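Local coordinates for protein malonyl CoA-ACP transacylase (Xanthomonas oryzae pv. oryzae, PDB 3K89) that probably transfers the malonyl group from malonyl-CoA to holo acyl carrier protein, releasing CoA, at residues P229-V234 with T260-A265; T5-F10 with Q269-I274; A161-P166 with P256-G261. All blocks are in the same frame, centred on the assembly; numbering follows the deposited sequence.

Contact 1 (P229-V234 with T260-A265)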
loop_
_atom_site.group_PDB
_atom_site.type_symbol
_atom_site.label_atom_id
_atom_site.label_comp_id
_atom_site.label_asym_id
_atom_site.label_seq_id
_atom_site.Cartn_x
_atom_site.Cartn_y
_atom_site.Cartn_z
ATOM N N PRO A 229 8.220 11.978 -9.030
ATOM C CA PRO A 229 7.167 11.230 -9.726
ATOM C C PRO A 229 6.766 9.977 -8.951
ATOM O O PRO A 229 7.616 9.334 -8.319
ATOM C CB PRO A 229 7.797 10.852 -11.069
ATOM C CG PRO A 229 9.016 11.774 -11.200
ATOM C CD PRO A 229 9.476 12.002 -9.808
ATOM N N VAL A 230 5.487 9.650 -9.054
ATOM C CA VAL A 230 4.917 8.455 -8.419
ATOM C C VAL A 230 4.510 7.421 -9.474
ATOM O O VAL A 230 3.647 7.679 -10.335
ATOM C CB VAL A 230 3.720 8.835 -7.515
ATOM C CG1 VAL A 230 3.134 7.598 -6.841
ATOM C CG2 VAL A 230 4.153 9.843 -6.463
ATOM N N VAL A 231 5.161 6.264 -9.418
ATOM C CA VAL A 231 4.772 5.127 -10.254
ATOM C C VAL A 231 3.520 4.479 -9.642
ATOM O O VAL A 231 3.582 3.982 -8.515
ATOM C CB VAL A 231 5.920 4.103 -10.344
ATOM C CG1 VAL A 231 5.498 2.914 -11.189
ATOM C CG2 VAL A 231 7.169 4.765 -10.915
ATOM N N GLN A 232 2.401 4.514 -10.374
ATOM C CA GLN A 232 1.085 4.132 -9.826
ATOM C C GLN A 232 0.740 2.672 -10.109
ATOM O O GLN A 232 1.170 2.092 -11.105
ATOM C CB GLN A 232 0.032 5.105 -10.327
ATOM C CG GLN A 232 0.208 6.474 -9.664
ATOM C CD GLN A 232 -0.941 7.427 -9.911
ATOM O OE1 GLN A 232 -1.990 7.374 -9.227
ATOM N NE2 GLN A 232 -0.743 8.343 -10.848
ATOM N N ASN A 233 -0.010 2.068 -9.192
ATOM C CA ASN A 233 -0.281 0.628 -9.186
ATOM C C ASN A 233 -1.097 0.103 -10.351
ATOM O O ASN A 233 -0.970 -1.074 -10.718
ATOM C CB ASN A 233 -1.101 0.231 -7.932
ATOM C CG ASN A 233 -0.339 0.371 -6.582
ATOM O OD1 ASN A 233 -0.984 0.348 -5.536
ATOM N ND2 ASN A 233 0.991 0.450 -6.593
ATOM N N VAL A 234 -2.015 0.915 -10.877
ATOM C CA VAL A 234 -2.985 0.353 -11.825
ATOM C C VAL A 234 -2.264 -0.116 -13.097
ATOM O O VAL A 234 -2.655 -1.110 -13.704
ATOM C CB VAL A 234 -4.144 1.332 -12.134
ATOM C CG1 VAL A 234 -3.660 2.599 -12.882
ATOM C CG2 VAL A 234 -5.251 0.620 -12.934
ATOM N N THR A 260 4.518 -6.117 -8.778
ATOM C CA THR A 260 5.671 -6.610 -9.555
ATOM C C THR A 260 6.025 -5.625 -10.660
ATOM O O THR A 260 7.188 -5.252 -10.793
ATOM C CB THR A 260 5.395 -8.007 -10.103
ATOM O OG1 THR A 260 5.236 -8.887 -8.993
ATOM C CG2 THR A 260 6.564 -8.522 -10.965
ATOM N N GLY A 261 5.011 -5.173 -11.397
ATOM C CA GLY A 261 5.187 -4.212 -12.481
ATOM C C GLY A 261 5.791 -2.904 -12.011
ATOM O O GLY A 261 6.673 -2.352 -12.672
ATOM N N CYS A 262 5.321 -2.390 -10.871
ATOM C CA CYS A 262 5.859 -1.130 -10.340
ATOM C C CYS A 262 7.341 -1.254 -9.990
ATOM O O CYS A 262 8.131 -0.375 -10.305
ATOM C CB CYS A 262 5.071 -0.685 -9.090
ATOM S SG CYS A 262 3.421 -0.031 -9.476
ATOM N N VAL A 263 7.717 -2.355 -9.351
ATOM C CA VAL A 263 9.111 -2.576 -8.954
ATOM C C VAL A 263 9.984 -2.755 -10.204
ATOM O O VAL A 263 11.057 -2.168 -10.290
ATOM C CB VAL A 263 9.246 -3.763 -7.983
ATOM C CG1 VAL A 263 10.715 -4.090 -7.683
ATOM C CG2 VAL A 263 8.516 -3.449 -6.650
ATOM N N GLN A 264 9.503 -3.529 -11.165
ATOM C CA GLN A 264 10.213 -3.677 -12.452
ATOM C C GLN A 264 10.353 -2.335 -13.172
ATOM O O GLN A 264 11.391 -2.064 -13.800
ATOM C CB GLN A 264 9.508 -4.712 -13.347
ATOM C CG GLN A 264 9.675 -6.141 -12.828
ATOM C CD GLN A 264 8.781 -7.161 -13.543
ATOM O OE1 GLN A 264 7.793 -6.811 -14.187
ATOM N NE2 GLN A 264 9.136 -8.434 -13.421
ATOM N N ALA A 265 9.335 -1.482 -13.064
ATOM C CA ALA A 265 9.379 -0.151 -13.691
ATOM C C ALA A 265 10.450 0.714 -13.043
ATOM O O ALA A 265 11.182 1.430 -13.743
ATOM C CB ALA A 265 8.009 0.542 -13.650
#
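V231 holds CG1 anti to its backbone N (chi1 179°), and C262 holds SG anti to its carbonyl carbon, beside the backbone N (chi1 -74°); the CB of each points at the other segment. V231 CG1 and C262 SG thus meet at 4.0 Å. The same methyl lies 4.1 Å from C262 CA. It also reaches the next turn of the helix, where A265 CB is 4.2 Å from V231 CG1. C262 and A265, three residues apart, form one side of the helix turn fastened by the backbone bonds from Q264 N to T260 O and from A265 N to G261 O. The sulfur also meets the backbone of 232-233: C262 SG is 3.5 Å from Q232 O and 3.8 Å from N233 CA. N233 sends CB away from the helix, yet its amide bends back, bringing ND2 to 3.8 Å from C262 SG. That amide is fixed at both ends, since OD1 accepts from S94 N and ND2 donates to G92 O. Because S94 is the predicted catalytic serine in a GxSxG sequence, N233 probably helps to position the turn that carries it, and C262 SG packs against its ND2. This buried packing sets the face of helix 259-268 bearing C262 and A265 against an extended segment. The segment bonds through the backbones of P229 and V231 to L90 of strand 86-92, while V231 also leans on V238 of strand 237-238. Q232 rests on helix 242-254, and V263 turns to helix 282-290.

Contact 2 (T5-F10 with Q269-I274)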
loop_
_atom_site.group_PDB
_atom_site.type_symbol
_atom_site.label_atom_id
_atom_site.label_comp_id
_atom_site.label_asym_id
_atom_site.label_seq_id
_atom_site.Cartn_x
_atom_site.Cartn_y
_atom_site.Cartn_z
ATOM N N THR A 5 19.529 6.763 -8.356
ATOM C CA THR A 5 19.427 5.315 -8.156
ATOM C C THR A 5 18.513 4.901 -7.001
ATOM O O THR A 5 18.341 3.709 -6.768
ATOM C CB THR A 5 20.810 4.634 -7.943
ATOM O OG1 THR A 5 21.404 5.083 -6.715
ATOM C CG2 THR A 5 21.741 4.934 -9.124
ATOM N N LEU A 6 17.937 5.874 -6.293
ATOM C CA LEU A 6 17.161 5.577 -5.079
ATOM C C LEU A 6 15.654 5.777 -5.269
ATOM O O LEU A 6 15.239 6.794 -5.775
ATOM C CB LEU A 6 17.653 6.451 -3.918
ATOM C CG LEU A 6 16.948 6.411 -2.555
ATOM C CD1 LEU A 6 17.145 5.083 -1.825
ATOM C CD2 LEU A 6 17.450 7.541 -1.696
ATOM N N ALA A 7 14.845 4.804 -4.850
ATOM C CA ALA A 7 13.395 5.015 -4.778
ATOM C C ALA A 7 12.925 4.757 -3.346
ATOM O O ALA A 7 13.581 4.040 -2.584
ATOM C CB ALA A 7 12.651 4.099 -5.743
ATOM N N PHE A 8 11.791 5.353 -2.987
ATOM C CA PHE A 8 11.122 5.048 -1.717
ATOM C C PHE A 8 9.794 4.389 -2.061
ATOM O O PHE A 8 9.127 4.805 -3.021
ATOM C CB PHE A 8 10.847 6.320 -0.919
ATOM C CG PHE A 8 11.928 6.680 0.061
ATOM C CD1 PHE A 8 13.274 6.581 -0.299
ATOM C CD2 PHE A 8 11.598 7.161 1.324
ATOM C CE1 PHE A 8 14.269 6.932 0.619
ATOM C CE2 PHE A 8 12.580 7.518 2.243
ATOM C CZ PHE A 8 13.920 7.400 1.887
ATOM N N VAL A 9 9.439 3.365 -1.282
ATOM C CA VAL A 9 8.122 2.690 -1.415
ATOM C C VAL A 9 7.409 2.748 -0.072
ATOM O O VAL A 9 8.056 2.701 0.973
ATOM C CB VAL A 9 8.209 1.224 -1.939
ATOM C CG1 VAL A 9 8.766 1.184 -3.380
ATOM C CG2 VAL A 9 9.021 0.321 -1.016
ATOM N N PHE A 10 6.072 2.830 -0.107
ATOM C CA PHE A 10 5.301 3.011 1.121
ATOM C C PHE A 10 4.329 1.861 1.299
ATOM O O PHE A 10 3.645 1.480 0.352
ATOM C CB PHE A 10 4.550 4.346 1.067
ATOM C CG PHE A 10 5.469 5.532 0.896
ATOM C CD1 PHE A 10 5.883 5.936 -0.384
ATOM C CD2 PHE A 10 5.960 6.204 2.020
ATOM C CE1 PHE A 10 6.781 7.037 -0.525
ATOM C CE2 PHE A 10 6.826 7.306 1.892
ATOM C CZ PHE A 10 7.249 7.711 0.615
ATOM N N GLN A 269 14.148 1.994 -14.771
ATOM C CA GLN A 269 14.473 3.413 -14.846
ATOM C C GLN A 269 15.749 3.765 -14.078
ATOM O O GLN A 269 15.998 4.934 -13.780
ATOM C CB GLN A 269 13.277 4.265 -14.393
ATOM C CG GLN A 269 12.117 4.215 -15.377
ATOM C CD GLN A 269 10.922 5.051 -14.961
ATOM O OE1 GLN A 269 9.778 4.596 -15.043
ATOM N NE2 GLN A 269 11.172 6.278 -14.528
ATOM N N GLY A 270 16.547 2.749 -13.762
ATOM C CA GLY A 270 17.848 2.943 -13.118
ATOM C C GLY A 270 17.891 2.884 -11.595
ATOM O O GLY A 270 18.933 3.130 -10.982
ATOM N N ILE A 271 16.756 2.570 -10.970
ATOM C CA ILE A 271 16.739 2.361 -9.528
ATOM C C ILE A 271 17.466 1.066 -9.129
ATOM O O ILE A 271 17.197 -0.002 -9.691
ATOM C CB ILE A 271 15.281 2.336 -8.992
ATOM C CG1 ILE A 271 14.564 3.659 -9.322
ATOM C CG2 ILE A 271 15.255 2.045 -7.486
ATOM C CD1 ILE A 271 15.224 4.893 -8.736
ATOM N N THR A 272 18.377 1.184 -8.161
ATOM C CA THR A 272 19.133 0.053 -7.597
ATOM C C THR A 272 18.966 -0.054 -6.079
ATOM O O THR A 272 19.340 -1.063 -5.470
ATOM C CB THR A 272 20.657 0.178 -7.890
ATOM O OG1 THR A 272 21.183 1.311 -7.196
ATOM C CG2 THR A 272 20.918 0.331 -9.382
ATOM N N ARG A 273 18.420 0.994 -5.463
ATOM C CA ARG A 273 18.262 1.047 -4.011
ATOM C C ARG A 273 16.838 1.465 -3.700
ATOM O O ARG A 273 16.364 2.437 -4.253
ATOM C CB ARG A 273 19.211 2.072 -3.386
ATOM C CG ARG A 273 20.706 1.841 -3.634
ATOM C CD ARG A 273 21.485 3.104 -3.273
ATOM N NE ARG A 273 22.905 2.845 -3.057
ATOM C CZ ARG A 273 23.788 3.760 -2.650
ATOM N NH1 ARG A 273 23.406 5.010 -2.412
ATOM N NH2 ARG A 273 25.060 3.423 -2.475
ATOM N N ILE A 274 16.169 0.725 -2.815
ATOM C CA ILE A 274 14.786 1.056 -2.455
ATOM C C ILE A 274 14.616 1.040 -0.946
ATOM O O ILE A 274 14.907 0.035 -0.278
ATOM C CB ILE A 274 13.764 0.100 -3.126
ATOM C CG1 ILE A 274 13.925 0.094 -4.655
ATOM C CG2 ILE A 274 12.321 0.490 -2.751
ATOM C CD1 ILE A 274 13.021 -0.874 -5.398
#
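The flat carbonyl group of T5 takes two backbone N-H groups of 269-274: R273 N approaches nearly along the C=O axis (163° at the oxygen), while T272 N comes in more obliquely to the C=O direction, tilted 17° from the carbonyl plane. Here strand 6-10 begins to pair with strand 273-276 in the parallel central sheet of the acyltransferase fold. The bonds to T5 O measure 3.0 Å from R273 N and 2.9 Å from T272 N, so one oxygen anchors the chain as it enters the strand. A7 N then donates to R273 O at 2.9 Å, and L6 faces R273 while A7 faces I274. The entry follows a Schellman motif ending helix 259-268, with G270 at positive phi as the C-prime residue. At this end T5 CB sits 3.4 Å from T272 OG1, and T5 OG1 is hydrogen-bonded to E3. On the sheet face of L6 and R273, the two side chains cross at about a right angle, with L6 CD1 4.0 Å from R273 CB. I271 lies before the strand but folds over it: its second torsion (chi2 -60°) carries CD1 to 3.5 Å from L6 O, and its other branch, CG2, packs 3.7 Å from A7 CB. The face of A7 and I274 is covered by L266 of helix 259-268, which also touches I271. Farther along the strand, I274 CG2 fits against the fork of V9, at 3.7 Å from both V9 CG1 and V9 CG2.

Contact 3 (A161-P166 with P256-G261)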
loop_
_atom_site.group_PDB
_atom_site.type_symbol
_atom_site.label_atom_id
_atom_site.label_comp_id
_atom_site.label_asym_id
_atom_site.label_seq_id
_atom_site.Cartn_x
_atom_site.Cartn_y
_atom_site.Cartn_z
ATOM N N ALA A 161 -6.184 -9.776 -7.221
ATOM C CA ALA A 161 -6.304 -8.450 -6.604
ATOM C C ALA A 161 -4.926 -7.809 -6.398
ATOM O O ALA A 161 -4.803 -6.578 -6.443
ATOM C CB ALA A 161 -7.046 -8.559 -5.264
ATOM N N ASN A 162 -3.902 -8.615 -6.148
ATOM C CA ASN A 162 -2.523 -8.091 -6.122
ATOM C C ASN A 162 -1.609 -9.038 -6.893
ATOM O O ASN A 162 -1.603 -10.240 -6.604
ATOM C CB ASN A 162 -1.877 -8.097 -4.731
ATOM C CG ASN A 162 -2.539 -7.191 -3.672
ATOM O OD1 ASN A 162 -3.463 -6.382 -3.894
ATOM N ND2 ASN A 162 -2.013 -7.328 -2.493
ATOM N N PHE A 163 -0.802 -8.494 -7.794
ATOM C CA PHE A 163 0.378 -9.201 -8.316
ATOM C C PHE A 163 1.566 -8.732 -7.488
ATOM O O PHE A 163 2.128 -7.672 -7.770
ATOM C CB PHE A 163 0.562 -8.914 -9.814
ATOM C CG PHE A 163 -0.558 -9.451 -10.664
ATOM C CD1 PHE A 163 -0.568 -10.795 -11.052
ATOM C CD2 PHE A 163 -1.616 -8.621 -11.056
ATOM C CE1 PHE A 163 -1.618 -11.300 -11.834
ATOM C CE2 PHE A 163 -2.668 -9.113 -11.819
ATOM C CZ PHE A 163 -2.668 -10.458 -12.220
ATOM N N ASN A 164 1.907 -9.487 -6.439
ATOM C CA ASN A 164 2.889 -9.037 -5.446
ATOM C C ASN A 164 4.332 -9.416 -5.706
ATOM O O ASN A 164 5.214 -8.641 -5.421
ATOM C CB ASN A 164 2.458 -9.401 -4.016
ATOM C CG ASN A 164 1.330 -8.526 -3.536
ATOM O OD1 ASN A 164 1.169 -7.412 -4.037
ATOM N ND2 ASN A 164 0.543 -9.010 -2.573
ATOM N N SER A 165 4.552 -10.615 -6.233
ATOM C CA SER A 165 5.877 -11.027 -6.684
ATOM C C SER A 165 5.665 -12.278 -7.512
ATOM O O SER A 165 4.580 -12.842 -7.488
ATOM C CB SER A 165 6.806 -11.322 -5.499
ATOM O OG SER A 165 6.464 -12.521 -4.840
ATOM N N PRO A 166 6.695 -12.722 -8.249
ATOM C CA PRO A 166 6.524 -14.058 -8.808
ATOM C C PRO A 166 6.281 -15.010 -7.637
ATOM O O PRO A 166 6.942 -14.896 -6.599
ATOM C CB PRO A 166 7.865 -14.314 -9.511
ATOM C CG PRO A 166 8.379 -12.940 -9.826
ATOM C CD PRO A 166 7.960 -12.093 -8.661
ATOM N N PRO A 256 -6.374 -4.772 -10.293
ATOM C CA PRO A 256 -5.278 -5.361 -9.534
ATOM C C PRO A 256 -4.101 -4.433 -9.312
ATOM O O PRO A 256 -3.740 -3.650 -10.192
ATOM C CB PRO A 256 -4.849 -6.586 -10.366
ATOM C CG PRO A 256 -5.669 -6.614 -11.558
ATOM C CD PRO A 256 -6.739 -5.557 -11.491
ATOM N N VAL A 257 -3.519 -4.522 -8.122
ATOM C CA VAL A 257 -2.269 -3.815 -7.840
ATOM C C VAL A 257 -1.150 -4.514 -8.592
ATOM O O VAL A 257 -0.884 -5.685 -8.366
ATOM C CB VAL A 257 -1.972 -3.816 -6.320
ATOM C CG1 VAL A 257 -0.544 -3.356 -5.990
ATOM C CG2 VAL A 257 -2.957 -2.932 -5.596
ATOM N N GLN A 258 -0.502 -3.781 -9.495
ATOM C CA GLN A 258 0.598 -4.353 -10.286
ATOM C C GLN A 258 1.910 -4.099 -9.543
ATOM O O GLN A 258 2.733 -3.267 -9.963
ATOM C CB GLN A 258 0.641 -3.710 -11.690
ATOM C CG GLN A 258 -0.676 -3.822 -12.508
ATOM C CD GLN A 258 -1.029 -5.229 -12.953
ATOM O OE1 GLN A 258 -2.187 -5.494 -13.311
ATOM N NE2 GLN A 258 -0.050 -6.132 -12.968
ATOM N N TRP A 259 2.084 -4.750 -8.388
ATOM C CA TRP A 259 3.249 -4.431 -7.560
ATOM C C TRP A 259 4.536 -4.899 -8.243
ATOM O O TRP A 259 5.510 -4.139 -8.324
ATOM C CB TRP A 259 3.130 -4.961 -6.111
ATOM C CG TRP A 259 4.299 -4.457 -5.285
ATOM C CD1 TRP A 259 5.346 -5.196 -4.749
ATOM C CD2 TRP A 259 4.589 -3.085 -4.993
ATOM N NE1 TRP A 259 6.236 -4.351 -4.126
ATOM C CE2 TRP A 259 5.793 -3.057 -4.248
ATOM C CE3 TRP A 259 3.923 -1.873 -5.266
ATOM C CZ2 TRP A 259 6.367 -1.860 -3.788
ATOM C CZ3 TRP A 259 4.477 -0.686 -4.790
ATOM C CH2 TRP A 259 5.699 -0.689 -4.067
ATOM N N THR A 260 4.518 -6.117 -8.778
ATOM C CA THR A 260 5.671 -6.610 -9.555
ATOM C C THR A 260 6.025 -5.625 -10.660
ATOM O O THR A 260 7.188 -5.252 -10.793
ATOM C CB THR A 260 5.395 -8.007 -10.103
ATOM O OG1 THR A 260 5.236 -8.887 -8.993
ATOM C CG2 THR A 260 6.564 -8.522 -10.965
ATOM N N GLY A 261 5.011 -5.173 -11.397
ATOM C CA GLY A 261 5.187 -4.212 -12.481
ATOM C C GLY A 261 5.791 -2.904 -12.011
ATOM O O GLY A 261 6.673 -2.352 -12.672
#
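Parallel pairing of N162 with V257 adds the short edge strand 257-258 to the mixed sheet of the small, ferredoxin-like subdomain. V257 N donates to A161 O at 2.9 Å, lying 37° out of the carbonyl plane, and V257 O accepts from F163 N. Beyond the pair the chain makes an inverse gamma turn centred on Q258, the N-cap residue, and enters helix 259-268. T260 N, in the first turn, donates to F163 O at 3.0 Å, so the strand partner receives an N-H of the helix start. T260 OG1 lies 3.2 Å from S165 CA. F163 extends alongside P256 and Q258, pointing the same way. Its CE2 is 3.6 Å from P256 CB, and the Q258 amide, nearly parallel to the ring (17°), brings NE2 to 3.5 Å from F163 CD2. W259 keeps CB by the strand, 3.3 Å from F163 O, and leads its indole away; the ring meets the strand at its edge, with CD1 3.5 Å from N164 O, in the ring plane. The strand itself carries two classic beta bulges, A161-N162 opposite V170 and N164-S165 opposite Q168. V257 touches H203, predicted to be catalytic, and the side chain of N162 comes within about 4 Å of a bound glycerol. Such a junction, where the ferredoxin-like subdomain meets the larger alpha/beta part beside the catalytic cleft, belongs to the FabD-type acyltransferase fold.

From the N terminus, strand 6-10 opens the longest loop, which contact 2 closes at 269-274, with 258 residues between its two segments. Contacts 1 and 3 both lie inside it. Contact 3 starts at 161-166 and closes at 256-261; contact 1 starts within that loop, at 229-234, and closes slightly later, at 260-265, so their spans overlap and share T260 and G261. They also touch, through a probable hydrogen bond from Q258 N to N233 O. Helix 259-268 thus joins the edge of the mixed sheet (contact 3) to the segment whose N233 bonds to the predicted nucleophile's backbone (contact 1), then leads into the central parallel sheet (contact 2), where W259 packs on V9.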